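Side-chain contacts in short chain alcohol dehydrogenase-related dehydrogenase (Sinorhizobium meliloti, PDB 3TPC), which has no established substrate but probably works as an oxidoreductase of the short-chain dehydrogenase/reductase family: residues P93-L98 against P103-S108; A172-A177 against V188-P193; A110-V115 against A164-G169; A70-A75 against R125-V130. All coordinates share one frame; numbering follows the deposited sequence.

The four contacts lie on or beside the helical layer on one face of the sheet in a Rossmann-type fold and show how long helices tie separate sites together. Helix 106-132 serves three of them: its beginning lies in interaction 1, its next turns in interaction 3 and its far end in interaction 4, with the centres of 1 and 4 about 33 Å apart. Interactions 1 and 3 touch, P93 CG lying 3.2 Å from T112 OG1. Helix 161-181 joins interactions 3 and 2, whose centres are about 14 Å apart. Interaction 3 includes K167, which matches the lysine of the family's YxxxK motif, and so probably borders the active site. All four contacts reach a second subunit.

Interaction 1: residues P93-L98 against P103-S108; sequences PGEKIL and PHALDS
E95 lays its carboxylate flat over the imidazole of H104, with CD 3.7 Å above the centre of the ring and the two planes only 8° apart. Its CG stands anti to the backbone N (chi1 -158°), and from there the extended chain carries the carboxylate over the ring, CG itself making a CH-pi contact with the same face. Both carboxylate oxygens are used. S108 OG donates to E95 OE1 at 3.0 Å, almost in line with the C-O bond, while A105 N reaches E95 OE2 at 3.1 Å from above the carboxylate plane. With an alanine here, the A105 amide and the S108 hydroxyl would probably lose this acceptor, and the imidazole the carboxylate stacked on it. The ring is fixed in rotation by ND1, which donates within the ring plane to A105 O at 2.9 Å. Further along, H104 N bonds to I97 O at 2.8 Å. A105 is the N-cap residue of helix 106-132, probably a favourable neighbour for the negative E95. At the subunit interface, E180 of the second subunit takes the amides of I97 and L98. The loop holding E95 runs between strand 84-87 and helix 106-132, with P93 packed on T112 of that helix.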
loop_
_atom_site.group_PDB
_atom_site.type_symbol
_atom_site.label_atom_id
_atom_site.label_comp_id
_atom_site.label_asym_id
_atom_site.label_seq_id
_atom_site.Cartn_x
_atom_site.Cartn_y
_atom_site.Cartn_z
ATOM N N PRO D 93 8.316 -1.858 22.576
ATOM C CA PRO D 93 9.507 -1.050 22.922
ATOM C C PRO D 93 9.857 0.021 21.878
ATOM O O PRO D 93 9.375 -0.005 20.732
ATOM C CB PRO D 93 10.639 -2.080 23.003
ATOM C CG PRO D 93 10.146 -3.261 22.232
ATOM C CD PRO D 93 8.642 -3.275 22.329
ATOM N N GLY D 94 10.653 0.993 22.313
ATOM C CA GLY D 94 11.323 1.948 21.440
ATOM C C GLY D 94 12.785 1.868 21.838
ATOM O O GLY D 94 13.110 1.859 23.022
ATOM N N GLU D 95 13.654 1.758 20.841
ATOM C CA GLU D 95 15.083 1.718 21.010
ATOM C C GLU D 95 15.617 2.156 19.653
ATOM O O GLU D 95 15.147 1.679 18.600
ATOM C CB GLU D 95 15.511 0.278 21.297
ATOM C CG GLU D 95 16.874 0.117 22.002
ATOM C CD GLU D 95 17.231 -1.343 22.386
ATOM O OE1 GLU D 95 16.317 -2.161 22.650
ATOM O OE2 GLU D 95 18.448 -1.662 22.445
ATOM N N LYS D 96 16.581 3.069 19.646
ATOM C CA LYS D 96 17.163 3.457 18.365
ATOM C C LYS D 96 18.080 2.381 17.807
ATOM O O LYS D 96 18.687 1.606 18.537
ATOM C CB LYS D 96 17.900 4.781 18.462
ATOM C CG LYS D 96 17.014 5.939 18.898
ATOM C CD LYS D 96 17.811 7.200 19.174
ATOM C CE LYS D 96 16.881 8.393 19.059
ATOM N NZ LYS D 96 17.576 9.679 19.378
ATOM N N ILE D 97 18.151 2.327 16.482
ATOM C CA ILE D 97 19.120 1.503 15.829
ATOM C C ILE D 97 20.502 1.875 16.336
ATOM O O ILE D 97 21.242 0.997 16.724
ATOM C CB ILE D 97 19.072 1.650 14.281
ATOM C CG1 ILE D 97 17.669 1.281 13.753
ATOM C CG2 ILE D 97 20.211 0.841 13.620
ATOM C CD1 ILE D 97 17.469 1.578 12.276
ATOM N N LEU D 98 20.855 3.170 16.300
ATOM C CA LEU D 98 22.209 3.609 16.695
ATOM C C LEU D 98 22.032 4.521 17.862
ATOM O O LEU D 98 21.774 5.679 17.680
ATOM C CB LEU D 98 22.947 4.356 15.549
ATOM C CG LEU D 98 23.477 3.597 14.354
ATOM C CD1 LEU D 98 24.337 4.496 13.502
ATOM C CD2 LEU D 98 24.269 2.335 14.728
ATOM N N PRO D 103 24.885 0.373 19.218
ATOM C CA PRO D 103 23.741 -0.137 18.443
ATOM C C PRO D 103 22.694 -0.875 19.272
ATOM O O PRO D 103 22.982 -1.387 20.367
ATOM C CB PRO D 103 24.380 -1.082 17.402
ATOM C CG PRO D 103 25.799 -1.242 17.819
ATOM C CD PRO D 103 26.185 -0.107 18.724
ATOM N N HIS D 104 21.486 -0.909 18.735
ATOM C CA HIS D 104 20.329 -1.551 19.291
ATOM C C HIS D 104 20.726 -2.972 19.657
ATOM O O HIS D 104 21.332 -3.627 18.858
ATOM C CB HIS D 104 19.345 -1.567 18.139
ATOM C CG HIS D 104 17.950 -1.935 18.496
ATOM N ND1 HIS D 104 17.608 -3.176 18.987
ATOM C CD2 HIS D 104 16.788 -1.250 18.350
ATOM C CE1 HIS D 104 16.303 -3.220 19.194
ATOM N NE2 HIS D 104 15.779 -2.066 18.808
ATOM N N ALA D 105 20.414 -3.459 20.862
ATOM C CA ALA D 105 20.790 -4.833 21.225
ATOM C C ALA D 105 20.162 -5.816 20.223
ATOM O O ALA D 105 18.986 -5.645 19.823
ATOM C CB ALA D 105 20.294 -5.146 22.605
ATOM N N LEU D 106 20.905 -6.844 19.836
ATOM C CA LEU D 106 20.329 -7.865 18.987
ATOM C C LEU D 106 19.128 -8.592 19.598
ATOM O O LEU D 106 18.029 -8.637 19.019
ATOM C CB LEU D 106 21.371 -8.903 18.559
ATOM C CG LEU D 106 20.818 -9.747 17.405
ATOM C CD1 LEU D 106 20.263 -8.786 16.302
ATOM C CD2 LEU D 106 21.842 -10.740 16.830
ATOM N N ASP D 107 19.348 -9.187 20.746
ATOM C CA ASP D 107 18.364 -10.056 21.376
ATOM C C ASP D 107 17.086 -9.323 21.776
ATOM O O ASP D 107 16.036 -9.924 21.819
ATOM C CB ASP D 107 18.975 -10.736 22.604
ATOM C CG ASP D 107 18.656 -9.982 23.905
ATOM O OD1 ASP D 107 17.509 -10.132 24.448
ATOM O OD2 ASP D 107 19.521 -9.217 24.376
ATOM N N SER D 108 17.185 -8.044 22.110
ATOM C CA SER D 108 16.014 -7.202 22.340
ATOM C C SER D 108 15.044 -7.176 21.113
ATOM O O SER D 108 13.812 -7.309 21.259
ATOM C CB SER D 108 16.472 -5.799 22.673
ATOM O OG SER D 108 15.346 -4.997 22.885
#

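Interaction 2: residues A172-A177 against V188-P193; sequences ALTLPA and VVTIAP
T174, V188 and A177 bear most of the burial where helix 161-181 lies on strand 186-193. The short segments run nearly antiparallel, at 166°, with their axes 7.5 Å apart, close, and filled here by threonine, valine and alanine. V188 points from the strand into the helix and straddles one turn of it. Its CG2, anti to the carbonyl carbon, lies 4.1 Å from A177 CB, while CG1 stands about as far from T174 O. T174, one turn earlier than A177, also points at the strand and meets T190, which projects from the same face as V188. Here the model is less certain: T174 CG2 is placed only 3.0 Å from T190 OG1, and its chi1 of 137° lies away from any staggered position, so the rotation of this threonine is doubtful. As modelled, neither threonine hydroxyl finds a partner despite its burial, and V188 O makes a weak bond to N242 ND2. The helix is kinked here: neither L175 N nor P176 N bonds back along it, and the proline has no amide hydrogen. V189 and I191 face the other way, onto helix 225-237, and T174 also packs on V245 of the next strand. Strand 143-148, helix 161-181 and strand 186-193 form a beta-alpha-beta crossover, and with helix 225-237 on the other face of the sheet they give the three layers typical of a Rossmann fold.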
loop_
_atom_site.group_PDB
_atom_site.type_symbol
_atom_site.label_atom_id
_atom_site.label_comp_id
_atom_site.label_asym_id
_atom_site.label_seq_id
_atom_site.Cartn_x
_atom_site.Cartn_y
_atom_site.Cartn_z
ATOM N N ALA D 172 1.687 -8.600 6.945
ATOM C CA ALA D 172 1.953 -9.326 5.697
ATOM C C ALA D 172 1.474 -10.788 5.735
ATOM O O ALA D 172 1.276 -11.430 4.692
ATOM C CB ALA D 172 3.456 -9.263 5.348
ATOM N N LEU D 173 1.278 -11.309 6.947
ATOM C CA LEU D 173 0.885 -12.701 7.111
ATOM C C LEU D 173 -0.583 -12.876 6.703
ATOM O O LEU D 173 -1.046 -13.957 6.312
ATOM C CB LEU D 173 1.103 -13.114 8.570
ATOM C CG LEU D 173 1.001 -14.545 9.072
ATOM C CD1 LEU D 173 2.182 -15.420 8.620
ATOM C CD2 LEU D 173 0.979 -14.429 10.589
ATOM N N THR D 174 -1.328 -11.797 6.763
ATOM C CA THR D 174 -2.757 -11.988 6.772
ATOM C C THR D 174 -3.354 -12.579 5.477
ATOM O O THR D 174 -4.095 -13.599 5.501
ATOM C CB THR D 174 -3.499 -10.778 7.393
ATOM O OG1 THR D 174 -4.641 -10.444 6.617
ATOM C CG2 THR D 174 -2.661 -9.669 7.483
ATOM N N LEU D 175 -2.976 -11.998 4.356
ATOM C CA LEU D 175 -3.370 -12.524 3.059
ATOM C C LEU D 175 -2.905 -13.983 2.744
ATOM O O LEU D 175 -3.714 -14.786 2.352
ATOM C CB LEU D 175 -2.955 -11.545 1.984
ATOM C CG LEU D 175 -3.454 -11.874 0.595
ATOM C CD1 LEU D 175 -4.991 -11.742 0.524
ATOM C CD2 LEU D 175 -2.723 -10.968 -0.399
ATOM N N PRO D 176 -1.631 -14.349 2.963
ATOM C CA PRO D 176 -1.351 -15.755 2.699
ATOM C C PRO D 176 -2.096 -16.732 3.601
ATOM O O PRO D 176 -2.431 -17.830 3.170
ATOM C CB PRO D 176 0.182 -15.849 2.976
ATOM C CG PRO D 176 0.551 -14.585 3.587
ATOM C CD PRO D 176 -0.369 -13.602 2.982
ATOM N N ALA D 177 -2.335 -16.320 4.849
ATOM C CA ALA D 177 -3.113 -17.105 5.792
ATOM C C ALA D 177 -4.584 -17.212 5.373
ATOM O O ALA D 177 -5.084 -18.322 5.300
ATOM C CB ALA D 177 -2.953 -16.584 7.174
ATOM N N VAL D 188 -9.230 -14.566 8.037
ATOM C CA VAL D 188 -8.104 -14.008 8.726
ATOM C C VAL D 188 -8.071 -12.575 8.306
ATOM O O VAL D 188 -7.963 -12.298 7.098
ATOM C CB VAL D 188 -6.764 -14.648 8.316
ATOM C CG1 VAL D 188 -5.650 -14.131 9.228
ATOM C CG2 VAL D 188 -6.840 -16.164 8.367
ATOM N N VAL D 189 -8.153 -11.688 9.319
ATOM C CA VAL D 189 -8.279 -10.261 9.172
ATOM C C VAL D 189 -7.369 -9.691 10.235
ATOM O O VAL D 189 -7.250 -10.301 11.263
ATOM C CB VAL D 189 -9.737 -9.794 9.423
ATOM C CG1 VAL D 189 -9.893 -8.255 9.271
ATOM C CG2 VAL D 189 -10.652 -10.455 8.453
ATOM N N THR D 190 -6.710 -8.563 9.961
ATOM C CA THR D 190 -5.774 -7.893 10.853
ATOM C C THR D 190 -6.238 -6.447 11.005
ATOM O O THR D 190 -6.680 -5.822 10.022
ATOM C CB THR D 190 -4.321 -7.902 10.297
ATOM O OG1 THR D 190 -3.862 -9.258 10.212
ATOM C CG2 THR D 190 -3.347 -7.149 11.218
ATOM N N ILE D 191 -6.235 -5.969 12.251
ATOM C CA ILE D 191 -6.488 -4.570 12.548
ATOM C C ILE D 191 -5.181 -3.883 12.830
ATOM O O ILE D 191 -4.383 -4.381 13.627
ATOM C CB ILE D 191 -7.356 -4.382 13.886
ATOM C CG1 ILE D 191 -8.763 -4.922 13.743
ATOM C CG2 ILE D 191 -7.512 -2.896 14.201
ATOM C CD1 ILE D 191 -9.531 -5.079 15.117
ATOM N N ALA D 192 -4.992 -2.701 12.280
ATOM C CA ALA D 192 -3.806 -1.952 12.629
ATOM C C ALA D 192 -4.235 -0.747 13.427
ATOM O O ALA D 192 -4.669 0.252 12.853
ATOM C CB ALA D 192 -3.066 -1.529 11.376
ATOM N N PRO D 193 -4.185 -0.844 14.758
ATOM C CA PRO D 193 -4.627 0.264 15.612
ATOM C C PRO D 193 -3.617 1.392 15.640
ATOM O O PRO D 193 -2.455 1.145 15.441
ATOM C CB PRO D 193 -4.673 -0.377 17.009
ATOM C CG PRO D 193 -3.750 -1.541 16.921
ATOM C CD PRO D 193 -3.927 -2.070 15.556
#

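Interaction 3: residues A110-V115 against A164-G169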
loop_
_atom_site.group_PDB
_atom_site.type_symbol
_atom_site.label_atom_id
_atom_site.label_comp_id
_atom_site.label_asym_id
_atom_site.label_seq_id
_atom_site.Cartn_x
_atom_site.Cartn_y
_atom_site.Cartn_z
ATOM N N ALA D 110 15.018 -9.415 18.425
ATOM C CA ALA D 110 14.523 -10.797 18.396
ATOM C C ALA D 110 13.367 -11.038 19.349
ATOM O O ALA D 110 12.372 -11.621 18.981
ATOM C CB ALA D 110 15.666 -11.794 18.652
ATOM N N ARG D 111 13.483 -10.544 20.562
ATOM C CA ARG D 111 12.468 -10.772 21.559
ATOM C C ARG D 111 11.110 -10.118 21.152
ATOM O O ARG D 111 10.059 -10.674 21.330
ATOM C CB ARG D 111 12.992 -10.231 22.903
ATOM C CG ARG D 111 12.450 -10.920 24.137
ATOM N N THR D 112 11.156 -8.913 20.632
ATOM C CA THR D 112 9.974 -8.210 20.161
ATOM C C THR D 112 9.361 -8.875 18.946
ATOM O O THR D 112 8.135 -8.956 18.847
ATOM C CB THR D 112 10.380 -6.805 19.758
ATOM O OG1 THR D 112 10.847 -6.124 20.920
ATOM C CG2 THR D 112 9.222 -6.041 19.114
ATOM N N VAL D 113 10.207 -9.338 18.021
ATOM C CA VAL D 113 9.744 -10.155 16.895
ATOM C C VAL D 113 9.119 -11.457 17.405
ATOM O O VAL D 113 8.074 -11.869 16.922
ATOM C CB VAL D 113 10.890 -10.453 15.880
ATOM C CG1 VAL D 113 10.426 -11.374 14.754
ATOM C CG2 VAL D 113 11.363 -9.185 15.263
ATOM N N ALA D 114 9.739 -12.082 18.409
ATOM C CA ALA D 114 9.235 -13.342 18.942
ATOM C C ALA D 114 7.843 -13.201 19.626
ATOM O O ALA D 114 6.893 -13.929 19.290
ATOM C CB ALA D 114 10.279 -14.024 19.820
ATOM N N VAL D 115 7.666 -12.200 20.478
ATOM C CA VAL D 115 6.357 -11.998 21.080
ATOM C C VAL D 115 5.306 -11.592 20.032
ATOM O O VAL D 115 4.269 -12.196 19.937
ATOM C CB VAL D 115 6.410 -10.895 22.112
ATOM C CG1 VAL D 115 5.019 -10.421 22.447
ATOM C CG2 VAL D 115 7.201 -11.333 23.354
ATOM N N ALA D 164 7.750 -1.885 14.428
ATOM C CA ALA D 164 7.328 -1.788 13.067
ATOM C C ALA D 164 7.569 -3.090 12.234
ATOM O O ALA D 164 6.665 -3.581 11.546
ATOM C CB ALA D 164 8.000 -0.568 12.432
ATOM N N ALA D 165 8.762 -3.647 12.329
ATOM C CA ALA D 165 9.074 -4.842 11.541
ATOM C C ALA D 165 8.184 -6.000 11.962
ATOM O O ALA D 165 7.586 -6.679 11.106
ATOM C CB ALA D 165 10.588 -5.241 11.654
ATOM N N SER D 166 8.143 -6.222 13.272
ATOM C CA SER D 166 7.235 -7.154 13.953
ATOM C C SER D 166 5.823 -7.147 13.366
ATOM O O SER D 166 5.240 -8.174 13.043
ATOM C CB SER D 166 6.995 -6.603 15.359
ATOM O OG SER D 166 7.762 -7.273 16.260
ATOM N N LYS D 167 5.239 -5.946 13.376
ATOM C CA LYS D 167 3.844 -5.774 13.096
ATOM C C LYS D 167 3.651 -5.818 11.604
ATOM O O LYS D 167 2.575 -6.242 11.112
ATOM C CB LYS D 167 3.388 -4.441 13.663
ATOM C CG LYS D 167 3.366 -4.379 15.218
ATOM C CD LYS D 167 2.567 -5.509 15.836
ATOM C CE LYS D 167 2.085 -5.203 17.247
ATOM N NZ LYS D 167 1.034 -6.210 17.622
ATOM N N GLY D 168 4.680 -5.359 10.887
ATOM C CA GLY D 168 4.732 -5.446 9.427
ATOM C C GLY D 168 4.683 -6.902 9.033
ATOM O O GLY D 168 3.997 -7.238 8.104
ATOM N N GLY D 169 5.374 -7.760 9.803
ATOM C CA GLY D 169 5.317 -9.193 9.673
ATOM C C GLY D 169 3.901 -9.684 9.805
ATOM O O GLY D 169 3.410 -10.493 8.957
#
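V113 and S166 mark the point where helix 106-132 passes helix 161-181, their CA atoms just 4.9 Å apart. Both segments are regular helix at this point, and the small S166 side chain probably allows so close a passage. S166 OG is the atom that enters the gap. It lies 3.1 Å from T112 O, a weak hydrogen bond that is not settled, since A162 O, a turn back on its own helix, competes for the same proton. The hydroxyl also touches T112 CG2 at 3.4 Å and comes within 3.6 Å of V113 CA. These two helices are the pair that, in many short-chain dehydrogenases, meets the same pair of a neighbouring subunit in a four-helix bundle; here V113 packs on V113 of the second subunit, and A165 on L117 of that subunit. S166 directly precedes K167, which corresponds to the lysine of the family's YxxxK motif and whose NZ bonds to T148 O. T112 shows how a side chain can serve two neighbours: with OG1 beside the backbone N (chi1 -64°) it turns its hydroxyl back to S108 O and swings its methyl toward S166. N116, one turn further along the helix from T112, touches both S166 and K167.

Interaction 4: residues A70-A75 against R125-V130; sequences AALAFA and RLAAEV
Helices 65-79 and 106-132 are neighbours in one layer of the Rossmann fold, and their segments 70-75 and 125-130 meet through a single leucine, L72, set against L126, A127 and V130. The segments run almost side by side, with a crossing angle of -25° and axes 10.0 Å apart, a separation that the leucine spans. L72 points across the gap and divides its two methyls between different neighbours. CD1 comes to 3.5 Å from A127 CA and rests 4.0 Å from V130 CG2 one turn on. CD2 goes the other way, to L126 CB at 3.9 Å, and CG lies 3.8 Å from L126 O. V130 turns CG2 into the contact because that methyl stands anti to its carbonyl carbon. An alanine in place of this leucine would lack CG and both methyls and is likely to open a gap, leaving V130 CG2 and A127 without the CD1 that packs on them. No hydrogen bond joins these two segments, where the fit is apolar; nearby, a salt bridge from R125 NH2 to E65 OE2 links the same helices. L126 is supported further by A68 and T69 of helix 65-79, and R125 NH1 bonds to H104 O of the second subunit. On its other side, helix 65-79 sets A71, F74 and A75 against strand 33-38. Near-parallel helices, forming consecutive crossovers on the same face of a parallel sheet, are typical of the dinucleotide-binding fold of short-chain dehydrogenases.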
loop_
_atom_site.group_PDB
_atom_site.type_symbol
_atom_site.label_atom_id
_atom_site.label_comp_id
_atom_site.label_asym_id
_atom_site.label_seq_id
_atom_site.Cartn_x
_atom_site.Cartn_y
_atom_site.Cartn_z
ATOM N N ALA D 70 -0.986 -26.899 25.015
ATOM C CA ALA D 70 -1.788 -27.087 26.261
ATOM C C ALA D 70 -3.067 -26.226 26.349
ATOM O O ALA D 70 -4.059 -26.638 26.937
ATOM C CB ALA D 70 -0.917 -26.864 27.519
ATOM N N ALA D 71 -3.040 -25.039 25.755
ATOM C CA ALA D 71 -4.196 -24.167 25.746
ATOM C C ALA D 71 -5.269 -24.629 24.756
ATOM O O ALA D 71 -6.465 -24.509 25.028
ATOM C CB ALA D 71 -3.753 -22.739 25.425
ATOM N N LEU D 72 -4.838 -25.123 23.596
ATOM C CA LEU D 72 -5.758 -25.619 22.586
ATOM C C LEU D 72 -6.385 -26.948 23.036
ATOM O O LEU D 72 -7.602 -27.094 22.980
ATOM C CB LEU D 72 -5.102 -25.710 21.197
ATOM C CG LEU D 72 -5.105 -24.514 20.221
ATOM C CD1 LEU D 72 -6.496 -24.054 19.792
ATOM C CD2 LEU D 72 -4.297 -23.321 20.721
ATOM N N ALA D 73 -5.568 -27.906 23.478
ATOM C CA ALA D 73 -6.103 -29.139 24.109
ATOM C C ALA D 73 -7.129 -28.798 25.200
ATOM O O ALA D 73 -8.233 -29.370 25.231
ATOM C CB ALA D 73 -4.971 -30.007 24.691
ATOM N N PHE D 74 -6.758 -27.851 26.073
ATOM C CA PHE D 74 -7.597 -27.441 27.180
ATOM C C PHE D 74 -8.945 -27.031 26.657
ATOM O O PHE D 74 -9.947 -27.614 27.030
ATOM C CB PHE D 74 -6.968 -26.279 27.925
ATOM C CG PHE D 74 -7.892 -25.609 28.888
ATOM C CD1 PHE D 74 -8.770 -24.614 28.455
ATOM C CD2 PHE D 74 -7.880 -25.956 30.239
ATOM C CE1 PHE D 74 -9.624 -23.987 29.339
ATOM C CE2 PHE D 74 -8.741 -25.321 31.145
ATOM C CZ PHE D 74 -9.616 -24.338 30.689
ATOM N N ALA D 75 -8.958 -26.028 25.788
ATOM C CA ALA D 75 -10.198 -25.530 25.195
ATOM C C ALA D 75 -10.881 -26.517 24.249
ATOM O O ALA D 75 -12.081 -26.422 24.042
ATOM C CB ALA D 75 -9.976 -24.174 24.494
ATOM N N ARG D 125 -1.348 -21.195 13.852
ATOM C CA ARG D 125 -1.234 -22.526 13.382
ATOM C C ARG D 125 -1.971 -23.556 14.238
ATOM O O ARG D 125 -2.564 -24.465 13.739
ATOM C CB ARG D 125 0.203 -22.905 13.129
ATOM C CG ARG D 125 0.882 -23.442 14.270
ATOM C CD ARG D 125 2.312 -23.144 14.259
ATOM N NE ARG D 125 2.782 -23.469 15.566
ATOM C CZ ARG D 125 3.235 -24.646 15.937
ATOM N NH1 ARG D 125 3.352 -25.612 15.088
ATOM N NH2 ARG D 125 3.564 -24.832 17.166
ATOM N N LEU D 126 -1.880 -23.420 15.535
ATOM C CA LEU D 126 -2.613 -24.293 16.413
ATOM C C LEU D 126 -4.114 -24.142 16.531
ATOM O O LEU D 126 -4.815 -25.091 16.487
ATOM C CB LEU D 126 -1.937 -24.412 17.758
ATOM C CG LEU D 126 -0.531 -24.988 17.718
ATOM C CD1 LEU D 126 0.038 -24.968 19.058
ATOM C CD2 LEU D 126 -0.472 -26.327 17.180
ATOM N N ALA D 127 -4.595 -22.928 16.626
ATOM C CA ALA D 127 -6.034 -22.678 16.573
ATOM C C ALA D 127 -6.655 -23.135 15.268
ATOM O O ALA D 127 -7.763 -23.646 15.234
ATOM C CB ALA D 127 -6.306 -21.221 16.766
ATOM N N ALA D 128 -5.970 -22.883 14.173
ATOM C CA ALA D 128 -6.571 -23.106 12.921
ATOM C C ALA D 128 -6.773 -24.600 12.739
ATOM O O ALA D 128 -7.794 -25.006 12.163
ATOM C CB ALA D 128 -5.711 -22.548 11.828
ATOM N N GLU D 129 -5.802 -25.395 13.194
ATOM C CA GLU D 129 -5.903 -26.847 13.185
ATOM C C GLU D 129 -7.232 -27.299 13.823
ATOM O O GLU D 129 -8.003 -27.993 13.184
ATOM C CB GLU D 129 -4.725 -27.483 13.923
ATOM C CG GLU D 129 -4.949 -28.982 14.242
ATOM C CD GLU D 129 -3.656 -29.722 14.563
ATOM O OE1 GLU D 129 -2.909 -29.266 15.460
ATOM O OE2 GLU D 129 -3.351 -30.732 13.886
ATOM N N VAL D 130 -7.496 -26.862 15.067
ATOM C CA VAL D 130 -8.763 -27.114 15.729
ATOM C C VAL D 130 -9.997 -26.587 14.969
ATOM O O VAL D 130 -10.972 -27.345 14.783
ATOM C CB VAL D 130 -8.749 -26.566 17.115
ATOM C CG1 VAL D 130 -10.141 -26.560 17.684
ATOM C CG2 VAL D 130 -7.855 -27.393 17.977
#